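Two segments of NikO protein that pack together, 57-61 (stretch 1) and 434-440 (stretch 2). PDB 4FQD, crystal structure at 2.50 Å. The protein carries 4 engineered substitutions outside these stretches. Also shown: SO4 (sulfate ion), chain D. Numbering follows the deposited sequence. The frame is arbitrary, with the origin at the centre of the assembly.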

# COMPACT_ATOMS: atom_id res chain seq x y z
N PRO A 57 18.08 19.90 -19.27
CA PRO A 57 16.96 19.63 -20.16
C PRO A 57 16.46 20.89 -20.86
O PRO A 57 16.40 21.96 -20.25
N ASP A 58 16.11 20.76 -22.13
CA ASP A 58 15.57 21.88 -22.90
C ASP A 58 14.05 21.91 -22.78
O ASP A 58 13.34 21.52 -23.70
N ILE A 59 13.57 22.36 -21.63
CA ILE A 59 12.14 22.41 -21.36
C ILE A 59 11.69 23.82 -20.98
O ILE A 59 12.47 24.77 -21.03
N VAL A 60 10.43 23.94 -20.58
CA VAL A 60 9.85 25.23 -20.23
C VAL A 60 10.55 25.86 -19.04
O VAL A 60 10.85 27.06 -19.04
N GLU A 61 10.82 25.05 -18.01
CA GLU A 61 11.47 25.52 -16.79
C GLU A 61 12.79 26.22 -17.08
O GLU A 61 13.08 27.28 -16.52
N LEU A 434 3.03 18.15 -21.97
CA LEU A 434 4.26 17.40 -22.22
C LEU A 434 5.51 18.27 -22.27
O LEU A 434 6.61 17.81 -21.94
N ALA A 435 5.35 19.53 -22.67
CA ALA A 435 6.48 20.44 -22.82
C ALA A 435 7.11 20.80 -21.48
O ALA A 435 8.25 21.27 -21.43
N ARG A 436 6.38 20.58 -20.40
CA ARG A 436 6.86 20.90 -19.06
C ARG A 436 7.59 19.72 -18.41
O ARG A 436 8.14 19.86 -17.32
N GLY A 437 7.59 18.58 -19.08
CA GLY A 437 8.23 17.39 -18.55
C GLY A 437 9.20 16.74 -19.52
O GLY A 437 10.17 16.10 -19.11
N TYR A 438 8.94 16.91 -20.81
CA TYR A 438 9.79 16.33 -21.85
C TYR A 438 10.21 17.40 -22.85
O TYR A 438 9.48 18.37 -23.07
N ARG A 439 11.38 17.22 -23.44
CA ARG A 439 11.88 18.14 -24.46
C ARG A 439 10.92 18.15 -25.64
O ARG A 439 10.41 19.20 -26.04
N ASP A 440 10.68 16.97 -26.20
CA ASP A 440 9.75 16.79 -27.31
C ASP A 440 9.43 15.31 -27.41
O ASP A 440 9.98 14.60 -28.26

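No direct hydrogen bond joins these two segments, whose touching residues are at least 375 positions apart in sequence and which bury 307 Å² between them, both sides summed; side chains packed on backbone and on one another, with water at one end, make most of the contact. Ile-59 and Val-60 point toward the other stretch. Ile-59, at the N-cap position before a helix, is buried and adopts chi1 p, chi2 t. Its CB lies 3.7 Å from Ala-435 O, while CG2 reaches the backbone further along, 3.8 Å from Tyr-438 O and 3.9 Å from Arg-439 N; CD1 extends to 4.3 Å from Arg-436 O. One branched side chain thus spans the turn from Ala-435 to Arg-439. Val-60, chi1 t, places CG2 3.4 Å from Ala-435 O, 4.1 Å from Ala-435 CB and 4.1 Å from Arg-436 CG, so it packs against the 3-10 segment. Leu-434 O, within that segment, accepts from Gly-437 N (3.1 Å) and Tyr-438 N (2.7 Å), which ties the following residues back to it. The CA-to-CB bond of Tyr-438 points away, and its contribution here is mainly backbone.

At the Asp-58 end, Arg-439 CG packs 3.7 Å from Asp-58 O and 4.1 Å from Asp-58 CB; both residues have chi1 t. Their charged groups meet through water 1, which donates to Asp-58 OD2 (2.9 Å) and accepts from Arg-439 NH1 (3.1 Å). Water 2 sits near the backbone carbonyls, 3.2 Å from Asp-58 O and 3.1 Å from Arg-439 O, with more acceptors in reach than it has protons. Arg-436, chi1 m, has its CA-to-CB bond directed away; its guanidinium binds a sulfate, probably from the crystallisation liquor, through two nearly linear hydrogen bonds, NH1 to SO4 O2 (3.1 Å) and NH2 to SO4 O3 (3.3 Å).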

# COMPACT_ATOMS: atom_id res chain seq x y z
CB PRO A 57 15.88 19.09 -19.21
CG PRO A 57 16.21 19.69 -17.89
CD PRO A 57 17.71 19.77 -17.85
CB ASP A 58 15.99 21.77 -24.37
CG ASP A 58 15.55 22.97 -25.19
OD1 ASP A 58 15.33 24.05 -24.60
OD2 ASP A 58 15.44 22.83 -26.42
CB ILE A 59 11.75 21.43 -20.24
CG1 ILE A 59 12.58 21.69 -18.99
CG2 ILE A 59 11.93 19.99 -20.71
CD1 ILE A 59 12.28 20.74 -17.84
CB VAL A 60 8.34 25.10 -19.92
CG1 VAL A 60 7.76 26.44 -19.50
CG2 VAL A 60 7.60 24.55 -21.13
CB GLU A 61 11.69 24.35 -15.83
CG GLU A 61 10.41 23.71 -15.30
CD GLU A 61 9.79 24.50 -14.15
OE1 GLU A 61 10.53 25.27 -13.50
OE2 GLU A 61 8.58 24.34 -13.90
CB LEU A 434 4.15 16.61 -23.53
CG LEU A 434 3.16 15.44 -23.56
CD1 LEU A 434 3.10 14.84 -24.96
CD2 LEU A 434 3.54 14.38 -22.54
CB ALA A 435 6.05 21.70 -23.57
CB ARG A 436 5.71 21.37 -18.17
CG ARG A 436 5.03 22.64 -18.65
CD ARG A 436 3.92 23.07 -17.71
NE ARG A 436 2.80 22.13 -17.70
CZ ARG A 436 2.60 21.23 -16.75
NH1 ARG A 436 3.43 21.13 -15.72
NH2 ARG A 436 1.55 20.41 -16.82
CB TYR A 438 9.05 15.20 -22.57
CG TYR A 438 8.49 14.14 -21.66
CD1 TYR A 438 7.22 14.27 -21.10
CD2 TYR A 438 9.22 13.00 -21.35
CE1 TYR A 438 6.70 13.30 -20.27
CE2 TYR A 438 8.71 12.03 -20.51
CZ TYR A 438 7.45 12.18 -19.97
OH TYR A 438 6.93 11.22 -19.14
CB ARG A 439 13.27 17.72 -24.93
CG ARG A 439 13.89 18.65 -25.95
CD ARG A 439 15.02 17.98 -26.70
NE ARG A 439 14.56 16.82 -27.45
CZ ARG A 439 14.04 16.87 -28.67
NH1 ARG A 439 13.91 18.04 -29.29
NH2 ARG A 439 13.64 15.76 -29.28
CB ASP A 440 10.37 17.30 -28.61
CG ASP A 440 9.33 17.61 -29.67
OD1 ASP A 440 8.23 17.02 -29.62
OD2 ASP A 440 9.62 18.44 -30.55
S SO4 D . 1.64 18.19 -13.32
O1 SO4 D . 2.14 16.91 -12.83
O2 SO4 D . 2.74 19.14 -13.42
O3 SO4 D . 1.03 18.01 -14.63
O4 SO4 D . 0.63 18.70 -12.39
O HOH W 1 14.44 20.94 -28.31
O HOH W 2 10.13 21.52 -24.05